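Histidine--tRNA ligase (Staphylococcus aureus, PDB 1QE0) attaches L-histidine to its cognate tRNA(His) at the expense of ATP, working as a homodimeric class II aminoacyl-tRNA synthetase. Local coordinates at residues K17-R20 and Y21-Q25; M148-Y151 and Q152-L156; A233-E236 and Q237-Y241. One frame throughout, in Å; residues are numbered along the deposited sequence.

Interaction 1: residues K17-R20 and Y21-Q25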
ATOM      1  N   LYS A  17      -9.321   4.202  -6.054  1.00  6.65           N
ATOM      2  CA  LYS A  17      -9.504   2.850  -6.581  1.00 11.94           C
ATOM      3  C   LYS A  17      -8.396   2.397  -7.565  1.00 11.45           C
ATOM      4  O   LYS A  17      -8.071   1.196  -7.618  1.00 10.05           O
ATOM      5  CB  LYS A  17     -10.884   2.704  -7.242  1.00 13.57           C
ATOM      6  CG  LYS A  17     -11.092   3.577  -8.476  1.00 19.49           C
ATOM      7  CD  LYS A  17     -12.568   3.730  -8.814  1.00 22.95           C
ATOM      8  CE  LYS A  17     -12.757   4.562 -10.061  1.00 27.17           C
ATOM      9  NZ  LYS A  17     -14.184   4.946 -10.270  1.00 35.65           N
ATOM     10  N   LYS A  18      -7.839   3.356  -8.322  1.00  9.78           N
ATOM     11  CA  LYS A  18      -6.784   3.125  -9.318  1.00  4.21           C
ATOM     12  C   LYS A  18      -5.507   2.862  -8.580  1.00  6.63           C
ATOM     13  O   LYS A  18      -4.708   2.045  -9.013  1.00  8.07           O
ATOM     14  CB  LYS A  18      -6.585   4.358 -10.197  1.00  5.64           C
ATOM     15  CG  LYS A  18      -7.771   4.767 -11.032  1.00  2.41           C
ATOM     16  CD  LYS A  18      -7.474   6.105 -11.671  1.00 21.97           C
ATOM     17  CE  LYS A  18      -8.510   6.559 -12.716  1.00 28.34           C
ATOM     18  NZ  LYS A  18      -9.875   6.794 -12.154  1.00 32.53           N
ATOM     19  N   TRP A  19      -5.292   3.606  -7.491  1.00  9.40           N
ATOM     20  CA  TRP A  19      -4.111   3.428  -6.631  1.00  8.48           C
ATOM     21  C   TRP A  19      -4.167   2.048  -5.978  1.00  9.34           C
ATOM     22  O   TRP A  19      -3.180   1.317  -5.991  1.00 11.87           O
ATOM     23  CB  TRP A  19      -4.065   4.467  -5.510  1.00  8.22           C
ATOM     24  CG  TRP A  19      -3.515   5.748  -5.915  1.00 13.15           C
ATOM     25  CD1 TRP A  19      -4.131   6.703  -6.667  1.00 19.87           C
ATOM     26  CD2 TRP A  19      -2.197   6.229  -5.659  1.00 16.94           C
ATOM     27  NE1 TRP A  19      -3.269   7.755  -6.903  1.00 17.77           N
ATOM     28  CE2 TRP A  19      -2.075   7.485  -6.290  1.00 18.84           C
ATOM     29  CE3 TRP A  19      -1.106   5.723  -4.953  1.00 14.90           C
ATOM     30  CZ2 TRP A  19      -0.900   8.234  -6.242  1.00 20.26           C
ATOM     31  CZ3 TRP A  19       0.061   6.472  -4.906  1.00  9.03           C
ATOM     32  CH2 TRP A  19       0.152   7.711  -5.539  1.00 11.26           C
ATOM     33  N   ARG A  20      -5.316   1.694  -5.403  1.00  5.76           N
ATOM     34  CA  ARG A  20      -5.454   0.397  -4.748  1.00  8.41           C
ATOM     35  C   ARG A  20      -5.286  -0.749  -5.705  1.00 10.91           C
ATOM     36  O   ARG A  20      -4.775  -1.797  -5.329  1.00 17.27           O
ATOM     37  CB  ARG A  20      -6.772   0.264  -4.021  1.00  2.00           C
ATOM     38  CG  ARG A  20      -6.931   1.294  -2.933  1.00  3.93           C
ATOM     39  CD  ARG A  20      -8.061   0.899  -2.046  1.00 10.38           C
ATOM     40  NE  ARG A  20      -9.282   0.703  -2.813  1.00  8.83           N
ATOM     41  CZ  ARG A  20     -10.228   1.616  -2.875  1.00  9.88           C
ATOM     42  NH1 ARG A  20     -11.322   1.414  -3.577  1.00 10.09           N
ATOM     43  NH2 ARG A  20     -10.078   2.733  -2.198  1.00 15.62           N
ATOM     44  N   TYR A  21      -5.728  -0.568  -6.940  1.00 11.35           N
ATOM     45  CA  TYR A  21      -5.559  -1.615  -7.940  1.00 10.57           C
ATOM     46  C   TYR A  21      -4.058  -1.868  -8.195  1.00 10.10           C
ATOM     47  O   TYR A  21      -3.581  -3.022  -8.194  1.00  8.29           O
ATOM     48  CB  TYR A  21      -6.248  -1.201  -9.233  1.00  5.96           C
ATOM     49  CG  TYR A  21      -6.074  -2.210 -10.306  1.00  5.54           C
ATOM     50  CD1 TYR A  21      -5.022  -2.112 -11.206  1.00  4.53           C
ATOM     51  CD2 TYR A  21      -6.956  -3.258 -10.438  1.00  8.73           C
ATOM     52  CE1 TYR A  21      -4.856  -3.014 -12.205  1.00  7.22           C
ATOM     53  CE2 TYR A  21      -6.788  -4.195 -11.462  1.00 13.03           C
ATOM     54  CZ  TYR A  21      -5.735  -4.049 -12.338  1.00  5.98           C
ATOM     55  OH  TYR A  21      -5.566  -4.907 -13.385  1.00 16.05           O
ATOM     56  N   ILE A  22      -3.342  -0.776  -8.448  1.00  7.36           N
ATOM     57  CA  ILE A  22      -1.917  -0.810  -8.687  1.00  8.21           C
ATOM     58  C   ILE A  22      -1.181  -1.354  -7.451  1.00  8.65           C
ATOM     59  O   ILE A  22      -0.428  -2.318  -7.549  1.00  9.01           O
ATOM     60  CB  ILE A  22      -1.435   0.585  -9.055  1.00  2.00           C
ATOM     61  CG1 ILE A  22      -1.879   0.883 -10.479  1.00  4.87           C
ATOM     62  CG2 ILE A  22       0.071   0.696  -8.904  1.00  2.00           C
ATOM     63  CD1 ILE A  22      -1.700   2.318 -10.889  1.00  6.93           C
ATOM     64  N   GLU A  23      -1.427  -0.751  -6.296  1.00  5.32           N
ATOM     65  CA  GLU A  23      -0.800  -1.194  -5.066  1.00  5.70           C
ATOM     66  C   GLU A  23      -1.012  -2.671  -4.829  1.00  4.89           C
ATOM     67  O   GLU A  23      -0.060  -3.370  -4.490  1.00 11.78           O
ATOM     68  CB  GLU A  23      -1.329  -0.424  -3.862  1.00  4.25           C
ATOM     69  CG  GLU A  23      -1.027   1.031  -3.950  1.00  6.58           C
ATOM     70  CD  GLU A  23      -1.756   1.869  -2.920  1.00 14.52           C
ATOM     71  OE1 GLU A  23      -2.758   1.402  -2.315  1.00  8.33           O
ATOM     72  OE2 GLU A  23      -1.304   3.020  -2.720  1.00 18.02           O
ATOM     73  N   ASN A  24      -2.232  -3.162  -5.030  1.00  5.24           N
ATOM     74  CA  ASN A  24      -2.510  -4.580  -4.800  1.00 10.01           C
ATOM     75  C   ASN A  24      -1.794  -5.470  -5.792  1.00 11.59           C
ATOM     76  O   ASN A  24      -1.263  -6.522  -5.435  1.00 13.86           O
ATOM     77  CB  ASN A  24      -4.008  -4.891  -4.796  1.00 15.46           C
ATOM     78  CG  ASN A  24      -4.302  -6.394  -4.556  1.00 26.08           C
ATOM     79  OD1 ASN A  24      -4.772  -7.104  -5.450  1.00 25.45           O
ATOM     80  ND2 ASN A  24      -4.050  -6.866  -3.334  1.00 31.92           N
ATOM     81  N   GLN A  25      -1.736  -5.033  -7.037  1.00 15.71           N
ATOM     82  CA  GLN A  25      -1.052  -5.806  -8.065  1.00 14.87           C
ATOM     83  C   GLN A  25       0.459  -5.933  -7.788  1.00 16.19           C
ATOM     84  O   GLN A  25       1.071  -6.961  -8.111  1.00 21.74           O
ATOM     85  CB  GLN A  25      -1.307  -5.183  -9.430  1.00  8.14           C
ATOM     86  CG  GLN A  25      -0.527  -5.823 -10.509  1.00  6.49           C
ATOM     87  CD  GLN A  25      -1.256  -5.800 -11.803  1.00  9.16           C
ATOM     88  OE1 GLN A  25      -2.469  -5.928 -11.840  1.00 17.17           O
ATOM     89  NE2 GLN A  25      -0.521  -5.687 -12.888  1.00 16.49           N
TER

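Interaction 2: residues M148-Y151 and Q152-L156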
ATOM      1  N   MET A 148      10.745  -5.050 -15.407  1.00 17.51           N
ATOM      2  CA  MET A 148      10.099  -5.177 -16.702  1.00 12.98           C
ATOM      3  C   MET A 148       8.724  -5.785 -16.492  1.00 13.87           C
ATOM      4  O   MET A 148       7.719  -5.344 -17.071  1.00 14.03           O
ATOM      5  CB  MET A 148      10.912  -6.091 -17.595  1.00 15.29           C
ATOM      6  CG  MET A 148      10.791  -5.735 -19.036  1.00 23.31           C
ATOM      7  SD  MET A 148      11.660  -4.213 -19.337  1.00 27.15           S
ATOM      8  CE  MET A 148      12.054  -4.458 -21.027  1.00 31.07           C
ATOM      9  N   HIS A 149       8.677  -6.795 -15.637  1.00 10.71           N
ATOM     10  CA  HIS A 149       7.446  -7.481 -15.341  1.00  5.75           C
ATOM     11  C   HIS A 149       6.417  -6.502 -14.762  1.00  9.55           C
ATOM     12  O   HIS A 149       5.274  -6.456 -15.218  1.00 15.35           O
ATOM     13  CB  HIS A 149       7.728  -8.630 -14.380  1.00  2.00           C
ATOM     14  CG  HIS A 149       6.630  -9.628 -14.241  1.00  3.45           C
ATOM     15  ND1 HIS A 149       6.651 -10.685 -13.380  1.00  2.75           N
ATOM     16  CD2 HIS A 149       5.416  -9.708 -14.865  1.00  4.60           C
ATOM     17  CE1 HIS A 149       5.540 -11.374 -13.452  1.00  2.51           C
ATOM     18  NE2 HIS A 149       4.767 -10.800 -14.346  1.00  2.55           N
ATOM     19  N   ILE A 150       6.813  -5.700 -13.779  1.00  8.96           N
ATOM     20  CA  ILE A 150       5.872  -4.760 -13.154  1.00  8.92           C
ATOM     21  C   ILE A 150       5.072  -3.986 -14.190  1.00 10.11           C
ATOM     22  O   ILE A 150       3.844  -4.133 -14.279  1.00 11.18           O
ATOM     23  CB  ILE A 150       6.592  -3.773 -12.198  1.00  4.60           C
ATOM     24  CG1 ILE A 150       6.965  -4.505 -10.914  1.00  5.04           C
ATOM     25  CG2 ILE A 150       5.722  -2.554 -11.902  1.00  2.00           C
ATOM     26  CD1 ILE A 150       8.031  -3.807 -10.105  1.00  5.87           C
ATOM     27  N   TYR A 151       5.790  -3.216 -15.009  1.00  9.17           N
ATOM     28  CA  TYR A 151       5.190  -2.387 -16.035  1.00  6.69           C
ATOM     29  C   TYR A 151       4.464  -3.168 -17.107  1.00 11.24           C
ATOM     30  O   TYR A 151       3.394  -2.757 -17.558  1.00 15.84           O
ATOM     31  CB  TYR A 151       6.229  -1.488 -16.647  1.00  4.29           C
ATOM     32  CG  TYR A 151       6.702  -0.475 -15.683  1.00  2.00           C
ATOM     33  CD1 TYR A 151       5.988   0.681 -15.475  1.00  5.19           C
ATOM     34  CD2 TYR A 151       7.855  -0.657 -14.986  1.00  2.00           C
ATOM     35  CE1 TYR A 151       6.420   1.645 -14.590  1.00  2.09           C
ATOM     36  CE2 TYR A 151       8.308   0.299 -14.092  1.00  5.59           C
ATOM     37  CZ  TYR A 151       7.586   1.450 -13.903  1.00  2.06           C
ATOM     38  OH  TYR A 151       8.049   2.417 -13.041  1.00  4.77           O
ATOM     39  N   GLN A 152       5.008  -4.300 -17.522  1.00 12.03           N
ATOM     40  CA  GLN A 152       4.302  -5.068 -18.533  1.00 12.66           C
ATOM     41  C   GLN A 152       3.038  -5.677 -17.964  1.00 11.02           C
ATOM     42  O   GLN A 152       2.089  -5.905 -18.684  1.00 15.10           O
ATOM     43  CB  GLN A 152       5.178  -6.171 -19.107  1.00 19.75           C
ATOM     44  CG  GLN A 152       6.412  -5.679 -19.868  1.00 26.71           C
ATOM     45  CD  GLN A 152       7.066  -6.793 -20.656  1.00 28.38           C
ATOM     46  OE1 GLN A 152       7.313  -7.882 -20.123  1.00 37.00           O
ATOM     47  NE2 GLN A 152       7.333  -6.546 -21.934  1.00 29.21           N
ATOM     48  N   SER A 153       2.976  -5.883 -16.660  1.00  9.92           N
ATOM     49  CA  SER A 153       1.792  -6.499 -16.106  1.00 10.63           C
ATOM     50  C   SER A 153       0.583  -5.577 -16.234  1.00 12.36           C
ATOM     51  O   SER A 153      -0.566  -6.014 -16.163  1.00 15.69           O
ATOM     52  CB  SER A 153       2.025  -6.956 -14.646  1.00  6.02           C
ATOM     53  OG  SER A 153       2.221  -5.897 -13.717  1.00  6.38           O
ATOM     54  N   PHE A 154       0.847  -4.292 -16.420  1.00 10.70           N
ATOM     55  CA  PHE A 154      -0.237  -3.341 -16.520  1.00 11.39           C
ATOM     56  C   PHE A 154      -0.638  -3.083 -17.951  1.00 11.65           C
ATOM     57  O   PHE A 154      -1.565  -2.325 -18.199  1.00 20.12           O
ATOM     58  CB  PHE A 154       0.147  -2.033 -15.829  1.00  7.79           C
ATOM     59  CG  PHE A 154       0.173  -2.129 -14.337  1.00  7.52           C
ATOM     60  CD1 PHE A 154      -1.025  -2.242 -13.617  1.00  8.11           C
ATOM     61  CD2 PHE A 154       1.377  -2.121 -13.647  1.00  5.03           C
ATOM     62  CE1 PHE A 154      -1.030  -2.339 -12.243  1.00  6.90           C
ATOM     63  CE2 PHE A 154       1.395  -2.215 -12.258  1.00 10.70           C
ATOM     64  CZ  PHE A 154       0.185  -2.326 -11.549  1.00 13.49           C
ATOM     65  N   GLY A 155       0.100  -3.659 -18.889  1.00  8.53           N
ATOM     66  CA  GLY A 155      -0.210  -3.484 -20.297  1.00  6.85           C
ATOM     67  C   GLY A 155       0.570  -2.405 -21.023  1.00  7.63           C
ATOM     68  O   GLY A 155       0.324  -2.155 -22.207  1.00  7.12           O
ATOM     69  N   LEU A 156       1.463  -1.714 -20.321  1.00 11.34           N
ATOM     70  CA  LEU A 156       2.263  -0.672 -20.950  1.00 12.15           C
ATOM     71  C   LEU A 156       3.017  -1.362 -22.039  1.00 17.51           C
ATOM     72  O   LEU A 156       3.365  -2.530 -21.909  1.00 18.96           O
ATOM     73  CB  LEU A 156       3.232  -0.060 -19.973  1.00  5.54           C
ATOM     74  CG  LEU A 156       2.789   1.204 -19.248  1.00 10.45           C
ATOM     75  CD1 LEU A 156       1.453   1.670 -19.759  1.00  5.58           C
ATOM     76  CD2 LEU A 156       2.785   0.972 -17.744  1.00  7.78           C
TER

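Interaction 3: residues A233-E236 and Q237-Y241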
ATOM      1  N   ALA A 233      32.857  -9.116 -16.874  1.00 24.45           N
ATOM      2  CA  ALA A 233      32.231 -10.428 -17.008  1.00 19.75           C
ATOM      3  C   ALA A 233      30.956 -10.476 -16.211  1.00 19.58           C
ATOM      4  O   ALA A 233      30.078 -11.286 -16.497  1.00 20.69           O
ATOM      5  CB  ALA A 233      33.149 -11.501 -16.556  1.00 15.14           C
ATOM      6  N   TYR A 234      30.876  -9.666 -15.160  1.00 20.54           N
ATOM      7  CA  TYR A 234      29.650  -9.605 -14.367  1.00 20.02           C
ATOM      8  C   TYR A 234      28.620  -9.017 -15.333  1.00 18.98           C
ATOM      9  O   TYR A 234      27.582  -9.631 -15.609  1.00 18.80           O
ATOM     10  CB  TYR A 234      29.835  -8.680 -13.166  1.00 19.31           C
ATOM     11  CG  TYR A 234      28.701  -8.689 -12.164  1.00 21.63           C
ATOM     12  CD1 TYR A 234      27.370  -8.500 -12.553  1.00 21.42           C
ATOM     13  CD2 TYR A 234      28.964  -8.865 -10.825  1.00 23.02           C
ATOM     14  CE1 TYR A 234      26.346  -8.492 -11.621  1.00 20.21           C
ATOM     15  CE2 TYR A 234      27.943  -8.862  -9.894  1.00 27.16           C
ATOM     16  CZ  TYR A 234      26.645  -8.682 -10.291  1.00 20.70           C
ATOM     17  OH  TYR A 234      25.669  -8.744  -9.328  1.00 25.27           O
ATOM     18  N   TYR A 235      28.977  -7.868 -15.908  1.00 16.48           N
ATOM     19  CA  TYR A 235      28.135  -7.160 -16.846  1.00 15.27           C
ATOM     20  C   TYR A 235      27.769  -8.048 -18.011  1.00 15.96           C
ATOM     21  O   TYR A 235      26.617  -8.040 -18.461  1.00 18.37           O
ATOM     22  CB  TYR A 235      28.826  -5.890 -17.342  1.00 13.98           C
ATOM     23  CG  TYR A 235      27.999  -5.083 -18.334  1.00 18.49           C
ATOM     24  CD1 TYR A 235      28.568  -4.585 -19.506  1.00 16.39           C
ATOM     25  CD2 TYR A 235      26.643  -4.806 -18.097  1.00 22.25           C
ATOM     26  CE1 TYR A 235      27.825  -3.835 -20.405  1.00 11.99           C
ATOM     27  CE2 TYR A 235      25.897  -4.051 -18.996  1.00 14.50           C
ATOM     28  CZ  TYR A 235      26.498  -3.569 -20.134  1.00 12.48           C
ATOM     29  OH  TYR A 235      25.779  -2.747 -20.955  1.00 16.97           O
ATOM     30  N   GLU A 236      28.730  -8.814 -18.512  1.00 16.07           N
ATOM     31  CA  GLU A 236      28.418  -9.690 -19.634  1.00 18.39           C
ATOM     32  C   GLU A 236      27.463 -10.784 -19.198  1.00 18.56           C
ATOM     33  O   GLU A 236      26.706 -11.283 -20.012  1.00 19.83           O
ATOM     34  CB  GLU A 236      29.656 -10.332 -20.281  1.00 21.97           C
ATOM     35  CG  GLU A 236      30.772  -9.406 -20.796  1.00 31.61           C
ATOM     36  CD  GLU A 236      30.340  -8.259 -21.714  1.00 38.51           C
ATOM     37  OE1 GLU A 236      30.627  -7.078 -21.354  1.00 37.75           O
ATOM     38  OE2 GLU A 236      29.770  -8.536 -22.804  1.00 37.03           O
ATOM     39  N   GLN A 237      27.525 -11.196 -17.932  1.00 20.14           N
ATOM     40  CA  GLN A 237      26.621 -12.227 -17.431  1.00 18.20           C
ATOM     41  C   GLN A 237      25.221 -11.652 -17.268  1.00 18.44           C
ATOM     42  O   GLN A 237      24.239 -12.304 -17.641  1.00 16.44           O
ATOM     43  CB  GLN A 237      27.103 -12.792 -16.106  1.00 22.55           C
ATOM     44  CG  GLN A 237      26.290 -13.997 -15.655  1.00 27.53           C
ATOM     45  CD  GLN A 237      26.125 -15.019 -16.767  1.00 28.98           C
ATOM     46  OE1 GLN A 237      25.018 -15.466 -17.065  1.00 27.85           O
ATOM     47  NE2 GLN A 237      27.231 -15.371 -17.408  1.00 35.44           N
ATOM     48  N   VAL A 238      25.127 -10.438 -16.709  1.00 15.09           N
ATOM     49  CA  VAL A 238      23.837  -9.767 -16.558  1.00 13.41           C
ATOM     50  C   VAL A 238      23.155  -9.744 -17.933  1.00 14.89           C
ATOM     51  O   VAL A 238      22.057 -10.281 -18.092  1.00 18.49           O
ATOM     52  CB  VAL A 238      24.004  -8.343 -16.022  1.00  7.03           C
ATOM     53  CG1 VAL A 238      22.682  -7.594 -16.064  1.00  2.00           C
ATOM     54  CG2 VAL A 238      24.549  -8.405 -14.592  1.00  7.47           C
ATOM     55  N   LYS A 239      23.834  -9.213 -18.949  1.00 13.10           N
ATOM     56  CA  LYS A 239      23.240  -9.172 -20.292  1.00 13.19           C
ATOM     57  C   LYS A 239      23.006 -10.558 -20.856  1.00 10.27           C
ATOM     58  O   LYS A 239      22.084 -10.765 -21.616  1.00  8.52           O
ATOM     59  CB  LYS A 239      24.084  -8.363 -21.267  1.00  8.41           C
ATOM     60  CG  LYS A 239      24.308  -6.973 -20.807  1.00 19.63           C
ATOM     61  CD  LYS A 239      25.109  -6.226 -21.821  1.00 28.31           C
ATOM     62  CE  LYS A 239      26.525  -6.721 -21.877  1.00 30.31           C
ATOM     63  NZ  LYS A 239      27.317  -5.860 -22.778  1.00 38.28           N
ATOM     64  N   ALA A 240      23.844 -11.511 -20.484  1.00 12.56           N
ATOM     65  CA  ALA A 240      23.676 -12.871 -20.963  1.00 11.39           C
ATOM     66  C   ALA A 240      22.299 -13.284 -20.508  1.00 14.19           C
ATOM     67  O   ALA A 240      21.461 -13.693 -21.310  1.00 14.37           O
ATOM     68  CB  ALA A 240      24.687 -13.770 -20.340  1.00 14.42           C
ATOM     69  N   TYR A 241      22.060 -13.116 -19.213  1.00 12.72           N
ATOM     70  CA  TYR A 241      20.787 -13.464 -18.601  1.00 14.00           C
ATOM     71  C   TYR A 241      19.615 -12.770 -19.256  1.00 14.52           C
ATOM     72  O   TYR A 241      18.573 -13.390 -19.493  1.00 11.98           O
ATOM     73  CB  TYR A 241      20.830 -13.137 -17.118  1.00 16.98           C
ATOM     74  CG  TYR A 241      21.546 -14.206 -16.340  1.00 13.32           C
ATOM     75  CD1 TYR A 241      21.249 -15.543 -16.563  1.00 10.37           C
ATOM     76  CD2 TYR A 241      22.461 -13.889 -15.342  1.00 10.95           C
ATOM     77  CE1 TYR A 241      21.822 -16.532 -15.811  1.00  8.72           C
ATOM     78  CE2 TYR A 241      23.049 -14.891 -14.578  1.00 13.67           C
ATOM     79  CZ  TYR A 241      22.706 -16.213 -14.828  1.00  7.61           C
ATOM     80  OH  TYR A 241      23.195 -17.253 -14.078  1.00 22.69           O
TER

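Interaction 1: residues K17-R20 and Y21-Q25
Trp19 and Glu23, one turn apart on helix 13-33, form the closely packed side of this contact. Glu23 OE2 comes to the edge of the indole, near the ring plane, 3.5 Å from Trp19 CE3, and the carboxylate is turned 76° against the ring. CG of Glu23 stands anti to its own carbonyl carbon (chi1 -62°), and the chain then runs back along the helix, with Glu23 CG 3.0 Å from Trp19 O. The same carbonyl accepts the backbone N of Glu23 at 2.7 Å, in a nearly straight bond. Next to it Ile22 is buried and lays its CG1 3.4 Å from Lys18 O; Ile310 of helix 310-319 covers both Trp19 and Ile22, and Leu314 adds to the cover over Ile22. The other side of the helix is looser and partly exposed. Tyr21 and Asn24 touch the preceding turn through CB alone, the rest of each side chain leading away, while their backbone N atoms bond to Lys17 O and Arg20 O. Arg20 turns back along the helix to bring one face of its guanidinium over Lys17 CA, 3.8 Å from the plane and toward the rim of the group. Its NE stays 6.6 Å from Glu23 OE1, and both residues take their charged partners from the second subunit. Helix 13-33 followed by strand 36-37, with Arg20 and Glu23 reaching Glu37 and Arg39 of the second subunit, is consistent with motif 1, the dimer-interface element of class II synthetases.

Interaction 2: residues M148-Y151 and Q152-L156
Ser153 holds its OG between the backbone N and the carbonyl carbon (chi1 67°), which turns the hydroxyl back toward Ile150 O, while Phe154 keeps CG anti to its carbonyl carbon (chi1 -72°) and brings CD2 of its ring beside the same carbonyl. The hydroxyl of Ser153 donates to Ile150 O; the modelled 2.5 Å between Ser153 OG and Ile150 O is doubtful in length. Phe154 CD2 lies 3.2 Å from Ile150 O, with Tyr151 O at the ring edge, near its plane. Ile150 CG2 reaches Phe154 CE2 at 4.4 Å. Beyond the last turn, Leu156 folds back and sets CD2 at the edge of the Tyr151 ring, in its plane, 3.9 Å from Tyr151 CD1; Leu313 of helix 310-319 touches Tyr151, Phe154 and Leu156 alike. Toward solvent, Gln152 lies obliquely across Met148, its CG 3.1 Å from Met148 O. The buried ring of His149 faces the dimer interface: ND1 bonds to Tyr33 and the ring stacks on His354 of the second subunit. The backbone unwinds in step: Gln152 N still bonds to Met148 O at 2.9 Å, whereas Phe154 N reaches only three residues back, to Tyr151 O at 3.2 Å. Gly155, the first residue to leave helical backbone angles, takes a positive phi (97°). Gly155 N bonds to Gln152 O and Leu156 N comes to 3.5 Å from Tyr151 O, the pairing of a Schellman motif, which closes the C-terminal end of helix 137-153.

Interaction 3: residues A233-E236 and Q237-Y241
Tyr235 and Lys239 make the principal side-chain contact, a CH-pi interaction in which the methylene chain of the lysine runs over one face of the phenol. Lys239 CE stands 3.6 Å from the centroid of the Tyr235 ring, 17° off the normal, and Lys239 CD is 3.4 Å from Tyr235 CZ. A bend at chi3 (-70°) keeps the end of the chain against the ring, with Lys239 NZ 3.2 Å from Tyr235 CE1. Electrostatic contact is weaker inside the helix: Glu236 lies alongside Lys239, and Glu236 OE2 to Lys239 NZ, at 3.6 Å, is a long salt bridge. The stronger grip comes from Glu251, whose OE1 takes both Lys239 NZ and Tyr235 OH. Apolar contact joins Tyr234 and Val238, with Val238 CG2 at the ring edge, in plane, 3.5 Å from Tyr234 CE1. Tyr234 OH bonds to Asp140, and its ring stacks on His264. Backbone i to i+4 bonds run alongside, Lys239 N to Tyr235 O (3.1 Å) being the straightest. Contacts at i+3 and i+4 link successive turns of an alpha-helix; here helix 231-245 sets Tyr235, Val238 and Lys239 against helix 137-153 and strand 159-165 of the class II fold.

How the interactions relate
Interactions 1 and 2 join directly, their centres 14 Å apart: Gln25 NE2 is 2.9 Å from Ser153 OG, a probable hydrogen bond, and Ile22 CG1 lies 3.8 Å from Phe154 CE1. Both also pack on helix 310-319, which follows strand 302-309 of the large, mostly antiparallel sheet on which class II synthetases build their active site. Interaction 3 stands apart, its nearest atoms about 11 Å from interaction 2 and about 22 Å from interaction 1. Helix 137-153 nevertheless connects the set, its first half meeting Tyr234 and Val238, its last turn helix 13-33. Each contact also meets the second subunit.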